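Local coordinates for protein lipase (Photobacterium sp. M37, PDB 2ORY) that probably hydrolyses triacylglycerols to release fatty acids, as a cold-adapted bacterial lipase of the alpha/beta hydrolase fold, at residues Q7-F12 against S202-A207; W100-F105 against R268-A273; S234-P239 against V314-L319; S252-I255 against S260-P263; G295-I300 against L305-Y310. All blocks are in the same frame, centred on the assembly; numbering follows the deposited sequence.

Overall arrangement
The five contacts show how chemistry follows position in an alpha/beta hydrolase. Interaction 1 is fully buried and purely apolar, joining helix 5-15 to an edge strand of the central sheet, 199-206. Interaction 3, also buried, is instead polar, centred on a carboxylate at the probable catalytic site; it touches interaction 1 through Ala207 and Tyr316. Interactions 3 and 5 both use helix 304-319, their centres about 9 Å apart. Interactions 2, 4 and 5 lie farther out and are only partly buried: interaction 2 packs aliphatic groups against an aromatic ring, interaction 4 pairs backbones with help from a water, and interaction 5 binds backbone to a side-chain amide. Tyr254 ties interaction 4 to interactions 3 and 5.

Interaction 1: Q7-F12 against S202-A207; sequences QLMLAF and STIPFA
The carbonyl oxygen of Ile204 takes a hydrogen bond from Thr171 OG1, while the same residue is tied by a backbone bond to Val170 of strand 166-173. Held in the sheet in this way, Ile204 sends its side chain across to Met9 of helix 5-15. No hydrogen bond joins the two segments; what joins them is hydrocarbon. The end of the isoleucine, CD1, lies 3.8 Å from Met9 CG, and the two side chains cross at about a right angle. Met9 CG, anti to the carbonyl carbon (chi1 -62°), is the touching methylene; beyond it the chain bends at chi2 and chi3.

Two residues along the strand, Phe206 provides the larger surface. Leu10 CD1 sits 3.7 Å above the plane of its ring, offset toward the rim, in a CH-pi contact. That methyl is delivered by a leucine whose CG is turned opposite the backbone N (chi1 179°). The far end of the ring reaches the helix backbone itself, with Phe206 CZ 3.7 Å from Leu10 N and Phe206 CE1 3.9 Å from Met9 C. Tyr316 of helix 304-319 also packs on both Leu10 and Phe206.

The axes of 7-12 and 202-206 approach to 9.1 Å and are inclined at 65°. The contact therefore illustrates a helix laid over the border of a central alpha/beta hydrolase sheet: the backbone of Ile204 finds its polar partners on strand 166-173, and the interface itself depends on shape and on dispersion between apolar groups.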
# COMPACT_ATOMS: atom_id res chain seq x y z
N GLN A 7 -5.75 -4.62 -12.36
CA GLN A 7 -6.58 -3.44 -12.53
C GLN A 7 -7.68 -3.42 -11.47
O GLN A 7 -8.06 -2.37 -10.95
CB GLN A 7 -7.23 -3.43 -13.92
CG GLN A 7 -6.23 -3.37 -15.05
CD GLN A 7 -6.92 -3.42 -16.40
OE1 GLN A 7 -7.53 -4.42 -16.76
NE2 GLN A 7 -6.83 -2.33 -17.14
N LEU A 8 -8.19 -4.60 -11.13
CA LEU A 8 -9.24 -4.67 -10.14
C LEU A 8 -8.71 -4.25 -8.79
O LEU A 8 -9.33 -3.45 -8.11
CB LEU A 8 -9.81 -6.09 -10.06
CG LEU A 8 -10.94 -6.28 -9.05
CD1 LEU A 8 -12.12 -5.40 -9.43
CD2 LEU A 8 -11.35 -7.74 -9.03
N MET A 9 -7.57 -4.80 -8.40
CA MET A 9 -6.95 -4.45 -7.12
C MET A 9 -6.54 -2.97 -7.06
O MET A 9 -6.47 -2.38 -5.98
CB MET A 9 -5.74 -5.35 -6.87
CG MET A 9 -6.06 -6.85 -6.76
SD MET A 9 -7.40 -7.29 -5.63
CE MET A 9 -6.65 -7.15 -4.14
N LEU A 10 -6.24 -2.36 -8.21
CA LEU A 10 -5.88 -0.94 -8.25
C LEU A 10 -7.13 -0.17 -7.83
O LEU A 10 -7.05 0.82 -7.11
CB LEU A 10 -5.49 -0.51 -9.66
CG LEU A 10 -5.11 0.98 -9.77
CD1 LEU A 10 -3.80 1.19 -9.00
CD2 LEU A 10 -4.96 1.41 -11.22
N ALA A 11 -8.28 -0.64 -8.31
CA ALA A 11 -9.56 -0.03 -7.99
C ALA A 11 -9.86 -0.11 -6.50
O ALA A 11 -10.38 0.84 -5.91
CB ALA A 11 -10.68 -0.72 -8.79
N PHE A 12 -9.56 -1.24 -5.88
CA PHE A 12 -9.80 -1.40 -4.46
C PHE A 12 -8.80 -0.58 -3.66
O PHE A 12 -9.14 -0.02 -2.62
CB PHE A 12 -9.69 -2.86 -4.04
CG PHE A 12 -10.87 -3.70 -4.44
CD1 PHE A 12 -10.71 -4.78 -5.31
CD2 PHE A 12 -12.13 -3.42 -3.92
CE1 PHE A 12 -11.80 -5.58 -5.64
CE2 PHE A 12 -13.22 -4.21 -4.25
CZ PHE A 12 -13.05 -5.30 -5.11
N SER A 202 -2.45 -14.18 -1.70
CA SER A 202 -1.68 -13.48 -2.72
C SER A 202 -1.72 -11.99 -2.41
O SER A 202 -2.54 -11.53 -1.62
CB SER A 202 -2.30 -13.69 -4.10
OG SER A 202 -3.65 -13.29 -4.05
N THR A 203 -0.84 -11.23 -3.05
CA THR A 203 -0.83 -9.80 -2.81
C THR A 203 -0.36 -9.01 -4.03
O THR A 203 0.57 -9.42 -4.73
CB THR A 203 0.07 -9.44 -1.60
OG1 THR A 203 0.06 -8.03 -1.40
CG2 THR A 203 1.49 -9.91 -1.82
N ILE A 204 -1.04 -7.90 -4.28
CA ILE A 204 -0.70 -7.01 -5.38
C ILE A 204 -0.52 -5.61 -4.78
O ILE A 204 -1.46 -4.82 -4.71
CB ILE A 204 -1.80 -6.99 -6.48
CG1 ILE A 204 -1.91 -8.39 -7.09
CG2 ILE A 204 -1.42 -6.03 -7.62
CD1 ILE A 204 -2.94 -8.49 -8.22
N PRO A 205 0.69 -5.30 -4.32
CA PRO A 205 1.00 -4.00 -3.72
C PRO A 205 1.51 -2.99 -4.74
O PRO A 205 2.42 -3.29 -5.51
CB PRO A 205 2.08 -4.34 -2.71
CG PRO A 205 2.85 -5.41 -3.45
CD PRO A 205 1.80 -6.26 -4.13
N PHE A 206 0.92 -1.80 -4.74
CA PHE A 206 1.31 -0.73 -5.66
C PHE A 206 2.14 0.35 -5.00
O PHE A 206 1.96 0.66 -3.82
CB PHE A 206 0.07 -0.02 -6.25
CG PHE A 206 -0.86 -0.92 -7.03
CD1 PHE A 206 -1.80 -1.72 -6.38
CD2 PHE A 206 -0.78 -0.97 -8.42
CE1 PHE A 206 -2.64 -2.57 -7.10
CE2 PHE A 206 -1.62 -1.83 -9.15
CZ PHE A 206 -2.54 -2.62 -8.48
N ALA A 207 3.08 0.91 -5.76
CA ALA A 207 3.86 2.06 -5.33
C ALA A 207 4.40 2.06 -3.91
O ALA A 207 4.47 3.12 -3.26
CB ALA A 207 3.00 3.30 -5.54

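Interaction 2: W100-F105 against R268-A273; sequences WLFNDF and RALIRA
Phe102, Asn103, Leu270 and Ile271 pack the end of helix 97-102 and the residue after it against helix 265-278 at the periphery of the alpha/beta hydrolase fold. Helix 97-102 follows strand 84-90, the place at which class 3 lipases such as that of Rhizomucor carry their lid, and its role may be similar.

The apolar contacts centre on the phenylalanine. Ile271 puts the end of its chain near the outer part of the ring, with CD1 only 3.4 Å from Phe102 CZ, the tightest point between the segments. Leu270 engages the inner part: its CB is 4.0 Å from Phe102 CD2. Both aliphatic residues come obliquely to the ring, so the aromatic group is bordered by consecutive residues of one helix. Its outer end is further packed by Ile237, while Leu250 lies against Ile271.

A second kind of contact sets an amide against methyl groups. The forked end of Leu270 crosses the side chain of Asn103 at about a right angle, CD1 lying 3.7 Å from Asn103 ND2 and CD2 at the same distance from Asn103 OD1. These are van der Waals contacts; the polar partner of the amide is elsewhere, at Ser98 O in the preceding turn.

Asn103 turns its CG beside its own backbone N (chi1 -74°), which carries the carboxamide back along the helix, where ND2 meets both Ser98 O and the Leu270 methyls.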
# COMPACT_ATOMS: atom_id res chain seq x y z
N TRP A 100 5.56 12.56 4.66
CA TRP A 100 5.41 11.23 5.25
C TRP A 100 6.49 10.21 4.88
O TRP A 100 6.69 9.25 5.61
CB TRP A 100 4.02 10.64 4.95
CG TRP A 100 3.75 10.34 3.51
CD1 TRP A 100 3.13 11.15 2.61
CD2 TRP A 100 4.15 9.16 2.78
NE1 TRP A 100 3.11 10.56 1.37
CE2 TRP A 100 3.74 9.34 1.44
CE3 TRP A 100 4.82 7.97 3.13
CZ2 TRP A 100 3.97 8.37 0.45
CZ3 TRP A 100 5.05 7.01 2.14
CH2 TRP A 100 4.62 7.22 0.81
N LEU A 101 7.19 10.43 3.77
CA LEU A 101 8.25 9.51 3.36
C LEU A 101 9.67 10.02 3.71
O LEU A 101 10.38 9.39 4.49
CB LEU A 101 8.14 9.22 1.85
CG LEU A 101 9.24 8.30 1.30
CD1 LEU A 101 9.03 6.89 1.85
CD2 LEU A 101 9.21 8.29 -0.23
N PHE A 102 10.08 11.15 3.14
CA PHE A 102 11.42 11.68 3.44
C PHE A 102 11.69 11.96 4.93
O PHE A 102 12.80 11.79 5.39
CB PHE A 102 11.68 12.97 2.66
CG PHE A 102 11.82 12.80 1.18
CD1 PHE A 102 11.54 11.59 0.57
CD2 PHE A 102 12.23 13.87 0.39
CE1 PHE A 102 11.67 11.44 -0.81
CE2 PHE A 102 12.37 13.73 -0.98
CZ PHE A 102 12.08 12.51 -1.58
N ASN A 103 10.68 12.41 5.67
CA ASN A 103 10.90 12.72 7.08
C ASN A 103 10.61 11.56 8.05
O ASN A 103 10.39 11.78 9.24
CB ASN A 103 10.07 13.94 7.48
CG ASN A 103 10.64 15.22 6.94
OD1 ASN A 103 11.42 15.90 7.60
ND2 ASN A 103 10.26 15.56 5.72
N ASP A 104 10.63 10.33 7.55
CA ASP A 104 10.37 9.16 8.39
C ASP A 104 11.58 8.78 9.29
O ASP A 104 12.53 8.16 8.83
CB ASP A 104 9.99 7.98 7.51
CG ASP A 104 9.48 6.80 8.29
OD1 ASP A 104 9.02 5.84 7.64
OD2 ASP A 104 9.53 6.84 9.54
N PHE A 105 11.52 9.14 10.56
CA PHE A 105 12.61 8.84 11.49
C PHE A 105 12.72 7.35 11.73
O PHE A 105 13.81 6.82 11.93
CB PHE A 105 12.35 9.46 12.86
CG PHE A 105 12.85 10.86 13.02
CD1 PHE A 105 12.20 11.92 12.42
CD2 PHE A 105 13.95 11.11 13.84
CE1 PHE A 105 12.63 13.22 12.63
CE2 PHE A 105 14.39 12.40 14.05
CZ PHE A 105 13.73 13.46 13.45
N ARG A 268 16.93 18.13 -1.43
CA ARG A 268 18.25 17.52 -1.66
C ARG A 268 18.87 17.18 -0.32
O ARG A 268 19.50 16.14 -0.18
CB ARG A 268 19.18 18.47 -2.42
CG ARG A 268 18.94 18.52 -3.91
CD ARG A 268 19.83 19.59 -4.53
NE ARG A 268 19.62 19.69 -5.97
CZ ARG A 268 20.08 18.81 -6.85
NH1 ARG A 268 20.79 17.76 -6.44
NH2 ARG A 268 19.82 18.96 -8.14
N ALA A 269 18.69 18.07 0.67
CA ALA A 269 19.21 17.83 2.03
C ALA A 269 18.49 16.63 2.66
O ALA A 269 19.11 15.80 3.33
CB ALA A 269 19.02 19.08 2.90
N LEU A 270 17.17 16.53 2.46
CA LEU A 270 16.41 15.40 3.02
C LEU A 270 16.87 14.09 2.38
O LEU A 270 17.06 13.10 3.08
CB LEU A 270 14.90 15.59 2.81
CG LEU A 270 14.18 16.44 3.86
CD1 LEU A 270 12.79 16.83 3.41
CD2 LEU A 270 14.10 15.64 5.13
N ILE A 271 17.07 14.10 1.06
CA ILE A 271 17.53 12.90 0.37
C ILE A 271 18.87 12.44 0.96
O ILE A 271 19.03 11.26 1.28
CB ILE A 271 17.74 13.16 -1.13
CG1 ILE A 271 16.42 13.50 -1.80
CG2 ILE A 271 18.35 11.94 -1.79
CD1 ILE A 271 15.48 12.35 -1.84
N ARG A 272 19.82 13.35 1.09
CA ARG A 272 21.13 13.00 1.67
C ARG A 272 20.97 12.49 3.09
O ARG A 272 21.65 11.55 3.49
CB ARG A 272 22.10 14.19 1.66
CG ARG A 272 22.56 14.61 0.27
CD ARG A 272 23.81 15.47 0.34
NE ARG A 272 23.65 16.64 1.19
CZ ARG A 272 22.95 17.73 0.85
NH1 ARG A 272 22.35 17.78 -0.32
NH2 ARG A 272 22.87 18.76 1.68
N ALA A 273 20.10 13.11 3.88
CA ALA A 273 19.88 12.62 5.24
C ALA A 273 19.33 11.18 5.21
O ALA A 273 19.78 10.33 5.97
CB ALA A 273 18.94 13.55 5.98

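Interaction 3: S234-P239 against V314-L319; sequences SLDIVP and VGYPEL
The probable Ser-His-Asp catalytic triad of this lipase gives the contact its setting: Asp236, with Ser174 and His312, has charge-relay geometry, and Tyr316 of helix 304-319 grips its carboxylate. Tyr316 OH donates to Asp236 OD2 at 2.7 Å, and OD2 accepts with its anti lone pair, the one pointing away from the other carboxylate oxygen. OD2 lies in the plane of the tyrosine ring at its edge, yet the carboxylate is turned 79° from that plane, and the two side chains cross almost at right angles.

OD2 also bonds His312 ND1, while the phenol oxygen accepts a hydrogen bond from Asn233 N. One oxygen thus links the histidine and the tyrosine, and the tyrosine is itself fixed by a backbone group. Asp236 reaches them with CG placed opposite its own N (chi1 176°).

The other oxygen turns back on the loop. Val238 N donates to Asp236 OD1 at 3.2 Å with an angle of 151°, forming an Asx turn; the donor approaches from well above the carboxylate plane. Both oxygens are consequently engaged, which restricts rotation of the group. Pro239 adds only a loose contact, its CG 4.1 Å from Tyr316 OH.

Ala207, following strand 199-206, packs against both Asp236 and Tyr316. Tyr316 and Val238 N are the additional holds here; an acidic residue on a loop, bonded to the histidine ND1, is typical of the triad of alpha/beta hydrolases.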
# COMPACT_ATOMS: atom_id res chain seq x y z
N SER A 234 8.01 3.57 -13.00
CA SER A 234 9.44 3.91 -13.02
C SER A 234 9.75 5.34 -12.60
O SER A 234 10.86 5.63 -12.12
CB SER A 234 10.04 3.66 -14.41
OG SER A 234 9.46 4.50 -15.40
N LEU A 235 8.80 6.26 -12.77
CA LEU A 235 9.07 7.64 -12.40
C LEU A 235 8.48 8.04 -11.05
O LEU A 235 8.54 9.20 -10.65
CB LEU A 235 8.57 8.60 -13.48
CG LEU A 235 9.17 8.46 -14.89
CD1 LEU A 235 8.54 9.54 -15.77
CD2 LEU A 235 10.69 8.60 -14.87
N ASP A 236 7.92 7.06 -10.35
CA ASP A 236 7.36 7.32 -9.02
C ASP A 236 8.54 7.18 -8.06
O ASP A 236 9.17 6.13 -8.00
CB ASP A 236 6.28 6.28 -8.70
CG ASP A 236 5.72 6.43 -7.29
OD1 ASP A 236 6.02 7.44 -6.61
OD2 ASP A 236 4.96 5.54 -6.85
N ILE A 237 8.84 8.24 -7.32
CA ILE A 237 9.97 8.20 -6.38
C ILE A 237 9.76 7.31 -5.14
O ILE A 237 10.72 6.77 -4.61
CB ILE A 237 10.38 9.62 -5.86
CG1 ILE A 237 9.21 10.25 -5.12
CG2 ILE A 237 10.82 10.51 -7.02
CD1 ILE A 237 9.52 11.61 -4.56
N VAL A 238 8.53 7.14 -4.69
CA VAL A 238 8.26 6.35 -3.48
C VAL A 238 8.92 4.97 -3.39
O VAL A 238 9.57 4.66 -2.39
CB VAL A 238 6.77 6.22 -3.27
CG1 VAL A 238 6.46 5.27 -2.10
CG2 VAL A 238 6.21 7.59 -3.01
N PRO A 239 8.76 4.13 -4.42
CA PRO A 239 9.38 2.81 -4.38
C PRO A 239 10.90 2.90 -4.32
O PRO A 239 11.56 1.89 -4.07
CB PRO A 239 8.94 2.18 -5.70
CG PRO A 239 7.61 2.77 -5.90
CD PRO A 239 7.85 4.22 -5.57
N VAL A 314 -1.51 9.86 -9.75
CA VAL A 314 -2.16 9.79 -11.05
C VAL A 314 -1.52 8.75 -11.96
O VAL A 314 -2.20 8.11 -12.76
CB VAL A 314 -2.13 11.17 -11.75
CG1 VAL A 314 -2.97 11.13 -13.01
CG2 VAL A 314 -2.66 12.23 -10.83
N GLY A 315 -0.21 8.57 -11.81
CA GLY A 315 0.54 7.65 -12.63
C GLY A 315 -0.01 6.25 -12.84
O GLY A 315 -0.13 5.78 -13.98
N TYR A 316 -0.36 5.59 -11.74
CA TYR A 316 -0.87 4.23 -11.82
C TYR A 316 -2.15 4.05 -12.64
O TYR A 316 -2.16 3.26 -13.58
CB TYR A 316 -1.01 3.64 -10.40
CG TYR A 316 0.35 3.54 -9.73
CD1 TYR A 316 0.97 4.67 -9.20
CD2 TYR A 316 1.08 2.36 -9.78
CE1 TYR A 316 2.31 4.63 -8.73
CE2 TYR A 316 2.42 2.30 -9.32
CZ TYR A 316 3.02 3.44 -8.80
OH TYR A 316 4.34 3.40 -8.37
N PRO A 317 -3.23 4.78 -12.31
CA PRO A 317 -4.45 4.61 -13.10
C PRO A 317 -4.23 5.03 -14.55
O PRO A 317 -4.92 4.56 -15.46
CB PRO A 317 -5.46 5.50 -12.39
CG PRO A 317 -4.62 6.52 -11.70
CD PRO A 317 -3.44 5.73 -11.21
N GLU A 318 -3.26 5.90 -14.78
CA GLU A 318 -2.98 6.36 -16.13
C GLU A 318 -2.22 5.33 -16.95
O GLU A 318 -2.61 5.01 -18.07
CB GLU A 318 -2.22 7.68 -16.08
CG GLU A 318 -1.74 8.16 -17.42
CD GLU A 318 -1.59 9.67 -17.48
OE1 GLU A 318 -2.60 10.35 -17.77
OE2 GLU A 318 -0.48 10.18 -17.22
N LEU A 319 -1.14 4.80 -16.40
CA LEU A 319 -0.33 3.81 -17.10
C LEU A 319 -1.02 2.45 -17.21
O LEU A 319 -0.57 1.56 -17.93
CB LEU A 319 1.01 3.64 -16.37
CG LEU A 319 1.90 4.89 -16.29
CD1 LEU A 319 3.11 4.59 -15.42
CD2 LEU A 319 2.34 5.31 -17.70

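Interaction 4: S252-I255 against S260-P263; sequences SIYI and SVKP
Tyr254 and Val261 form the tight half of this contact, Ile255 and Lys262 the loose half. In the tight half Val261 N donates to Tyr254 O at 3.0 Å in an almost straight bond, 177° at the hydrogen, although the donor stands 37° out of the carbonyl plane. The same oxygen meets Ser260 CA at 3.6 Å in a CA-H...O contact. Next to this bond the roots of the side chains press together, Tyr254 CB lying 3.8 Å from Val261 CB.

A water completes the pairing. It accepts from Tyr254 N at 3.0 Å and donates to Val261 O at 2.8 Å, bridging a gap where the type I beta turn from Ser252 to Ile255 curves the first chain away from the second. Direct and water-mediated bonds thereby serve both peptide groups of Tyr254. The sheet-like pairing itself amounts to a single beta bridge, between Ile255 and Ser260.

Toward solvent the fit is slacker. The Ile255 and Lys262 side chains cross at about a right angle, and Ile255 CD1 comes no nearer than 4.0 Å to Lys262 CG. The lysine then bends at chi4 (56°) and brings NZ back to Ser260 OG, 2.6 Å away, a bond within its own segment along an exposed edge.

Beyond the pairing, Tyr254 turns inward to helix 304-319, packing on Tyr304, Gln307 and Ala308, and its OH bonds Leu235 O beside the probable catalytic aspartate. Pro263 touches Tyr304 as well, just before the chain enters helix 265-278.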
# COMPACT_ATOMS: atom_id res chain seq x y z
N SER A 252 17.86 13.02 -9.78
CA SER A 252 17.72 13.21 -11.22
C SER A 252 16.70 12.32 -11.91
O SER A 252 16.76 12.11 -13.12
CB SER A 252 19.08 13.01 -11.88
OG SER A 252 19.60 11.75 -11.51
N ILE A 253 15.75 11.83 -11.13
CA ILE A 253 14.70 10.96 -11.66
C ILE A 253 13.89 11.65 -12.75
O ILE A 253 13.40 10.98 -13.66
CB ILE A 253 13.73 10.51 -10.53
CG1 ILE A 253 12.66 9.58 -11.10
CG2 ILE A 253 13.03 11.72 -9.89
CD1 ILE A 253 13.19 8.23 -11.51
N TYR A 254 13.73 12.97 -12.67
CA TYR A 254 12.94 13.70 -13.66
C TYR A 254 13.77 14.56 -14.59
O TYR A 254 13.34 15.63 -15.03
CB TYR A 254 11.89 14.57 -12.97
CG TYR A 254 10.96 13.82 -12.04
CD1 TYR A 254 10.35 12.62 -12.43
CD2 TYR A 254 10.71 14.30 -10.76
CE1 TYR A 254 9.52 11.92 -11.54
CE2 TYR A 254 9.89 13.61 -9.87
CZ TYR A 254 9.30 12.43 -10.26
OH TYR A 254 8.53 11.76 -9.34
N ILE A 255 14.98 14.10 -14.88
CA ILE A 255 15.86 14.83 -15.75
C ILE A 255 16.08 13.98 -16.98
O ILE A 255 16.82 12.99 -16.94
CB ILE A 255 17.22 15.10 -15.08
CG1 ILE A 255 17.04 16.01 -13.87
CG2 ILE A 255 18.18 15.75 -16.07
CD1 ILE A 255 18.31 16.26 -13.09
N SER A 260 13.27 18.76 -17.64
CA SER A 260 14.20 18.78 -16.51
C SER A 260 13.56 19.38 -15.27
O SER A 260 13.52 20.61 -15.13
CB SER A 260 15.45 19.59 -16.87
OG SER A 260 16.30 19.75 -15.75
N VAL A 261 13.07 18.52 -14.39
CA VAL A 261 12.44 18.96 -13.15
C VAL A 261 13.34 18.55 -11.99
O VAL A 261 13.45 17.37 -11.68
CB VAL A 261 11.08 18.29 -12.99
CG1 VAL A 261 10.54 18.49 -11.58
CG2 VAL A 261 10.13 18.89 -13.99
N LYS A 262 13.98 19.52 -11.35
CA LYS A 262 14.88 19.20 -10.24
C LYS A 262 14.36 19.53 -8.85
O LYS A 262 13.56 20.47 -8.67
CB LYS A 262 16.23 19.90 -10.45
CG LYS A 262 16.80 19.75 -11.84
CD LYS A 262 18.07 20.58 -12.00
CE LYS A 262 18.36 20.86 -13.46
NZ LYS A 262 17.19 21.53 -14.11
N PRO A 263 14.80 18.77 -7.84
CA PRO A 263 14.41 18.96 -6.44
C PRO A 263 15.03 20.23 -5.84
O PRO A 263 16.19 20.55 -6.13
CB PRO A 263 14.95 17.71 -5.76
CG PRO A 263 16.24 17.45 -6.56
CD PRO A 263 15.79 17.69 -7.99
O HOH W 1 14.88 15.11 -10.97

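Interaction 5: G295-I300 against L305-Y310; sequences GNINPI and LVQAAY
A side-chain amide bound to a backbone forms this contact: Gln307, on helix 304-319, pairs with both peptide groups of Asn298 in the loop that leads into that helix. In this alpha/beta hydrolase the helix runs on to His312 of the probable catalytic triad, and the contact folds the preceding loop against its first turns.

Asn298 N donates to Gln307 OE1 at 3.0 Å, tilted slightly from the carbonyl plane. In return Gln307 NE2 donates to Asn298 O at 2.9 Å with an angle of 165°; the acceptor lies close to the amide plane, whereas the nitrogen stands above the plane of the backbone carbonyl. The two bonds close a ring much as a neighbouring strand would, and together they fix the rotation of the carboxamide. A bend at chi2 (75°) turns the glutamine end to the loop.

Gln311 NE2, one helical turn on, bonds both Gln307 OE1 and Asn296 O, tying the same loop down a second time. Ile297 packs beside the pair, its CG2 3.8 Å from Gln307 NE2.

The side chain of Asn298 goes to Tyr310, whose own OH is bound by Glu318 OE2. Amide and ring planes are 61° apart. Asn298 ND2 lies over one ring face, offset toward the rim, and comes to 3.7 Å from Tyr310 CE1.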
# COMPACT_ATOMS: atom_id res chain seq x y z
N GLY A 295 7.04 5.07 -16.90
CA GLY A 295 6.26 6.29 -16.79
C GLY A 295 6.74 7.40 -17.71
O GLY A 295 7.81 7.31 -18.28
N ASN A 296 5.94 8.45 -17.82
CA ASN A 296 6.26 9.58 -18.67
C ASN A 296 6.16 10.90 -17.94
O ASN A 296 5.10 11.23 -17.41
CB ASN A 296 5.32 9.61 -19.87
CG ASN A 296 5.44 8.37 -20.69
OD1 ASN A 296 6.46 8.13 -21.34
ND2 ASN A 296 4.40 7.54 -20.66
N ILE A 297 7.25 11.66 -17.95
CA ILE A 297 7.29 12.95 -17.27
C ILE A 297 6.24 13.91 -17.80
O ILE A 297 6.22 14.20 -18.99
CB ILE A 297 8.70 13.59 -17.41
CG1 ILE A 297 9.73 12.75 -16.65
CG2 ILE A 297 8.70 14.97 -16.83
CD1 ILE A 297 11.16 13.27 -16.73
N ASN A 298 5.36 14.39 -16.92
CA ASN A 298 4.32 15.36 -17.29
C ASN A 298 4.99 16.73 -17.35
O ASN A 298 5.22 17.37 -16.32
CB ASN A 298 3.21 15.36 -16.26
CG ASN A 298 2.07 16.24 -16.67
OD1 ASN A 298 2.16 16.92 -17.68
ND2 ASN A 298 0.99 16.24 -15.89
N PRO A 299 5.30 17.21 -18.57
CA PRO A 299 5.95 18.50 -18.85
C PRO A 299 5.32 19.74 -18.22
O PRO A 299 6.00 20.73 -17.97
CB PRO A 299 5.96 18.55 -20.36
CG PRO A 299 4.67 17.86 -20.71
CD PRO A 299 4.74 16.65 -19.82
N ILE A 300 4.02 19.71 -17.97
CA ILE A 300 3.35 20.85 -17.37
C ILE A 300 3.73 21.05 -15.89
O ILE A 300 3.72 22.17 -15.39
CB ILE A 300 1.82 20.67 -17.45
CG1 ILE A 300 1.38 20.61 -18.91
CG2 ILE A 300 1.12 21.80 -16.76
CD1 ILE A 300 -0.12 20.33 -19.08
N LEU A 305 8.20 18.24 -6.34
CA LEU A 305 7.14 17.70 -5.48
C LEU A 305 5.80 17.51 -6.19
O LEU A 305 5.06 16.58 -5.88
CB LEU A 305 6.96 18.59 -4.25
CG LEU A 305 8.17 18.62 -3.32
CD1 LEU A 305 7.91 19.53 -2.16
CD2 LEU A 305 8.46 17.24 -2.81
N VAL A 306 5.48 18.40 -7.12
CA VAL A 306 4.23 18.30 -7.85
C VAL A 306 4.32 17.13 -8.83
O VAL A 306 3.40 16.30 -8.92
CB VAL A 306 3.92 19.65 -8.60
CG1 VAL A 306 2.58 19.57 -9.32
CG2 VAL A 306 3.90 20.82 -7.60
N GLN A 307 5.43 17.04 -9.55
CA GLN A 307 5.68 15.96 -10.51
C GLN A 307 5.66 14.61 -9.76
O GLN A 307 5.16 13.60 -10.27
CB GLN A 307 7.05 16.15 -11.15
CG GLN A 307 7.44 15.09 -12.16
CD GLN A 307 6.70 15.24 -13.47
OE1 GLN A 307 6.12 14.29 -13.99
NE2 GLN A 307 6.71 16.46 -14.02
N ALA A 308 6.21 14.61 -8.55
CA ALA A 308 6.29 13.42 -7.73
C ALA A 308 4.91 12.96 -7.27
O ALA A 308 4.62 11.76 -7.23
CB ALA A 308 7.21 13.68 -6.53
N ALA A 309 4.06 13.92 -6.91
CA ALA A 309 2.71 13.58 -6.47
C ALA A 309 1.89 13.05 -7.64
O ALA A 309 1.01 12.19 -7.47
CB ALA A 309 2.01 14.81 -5.86
N TYR A 310 2.16 13.57 -8.83
CA TYR A 310 1.41 13.16 -10.01
C TYR A 310 1.76 11.72 -10.36
O TYR A 310 0.88 10.90 -10.56
CB TYR A 310 1.76 14.06 -11.20
CG TYR A 310 1.06 13.66 -12.49
CD1 TYR A 310 -0.22 14.11 -12.77
CD2 TYR A 310 1.68 12.81 -13.40
CE1 TYR A 310 -0.88 13.72 -13.93
CE2 TYR A 310 1.03 12.40 -14.59
CZ TYR A 310 -0.26 12.87 -14.84
OH TYR A 310 -0.93 12.50 -15.99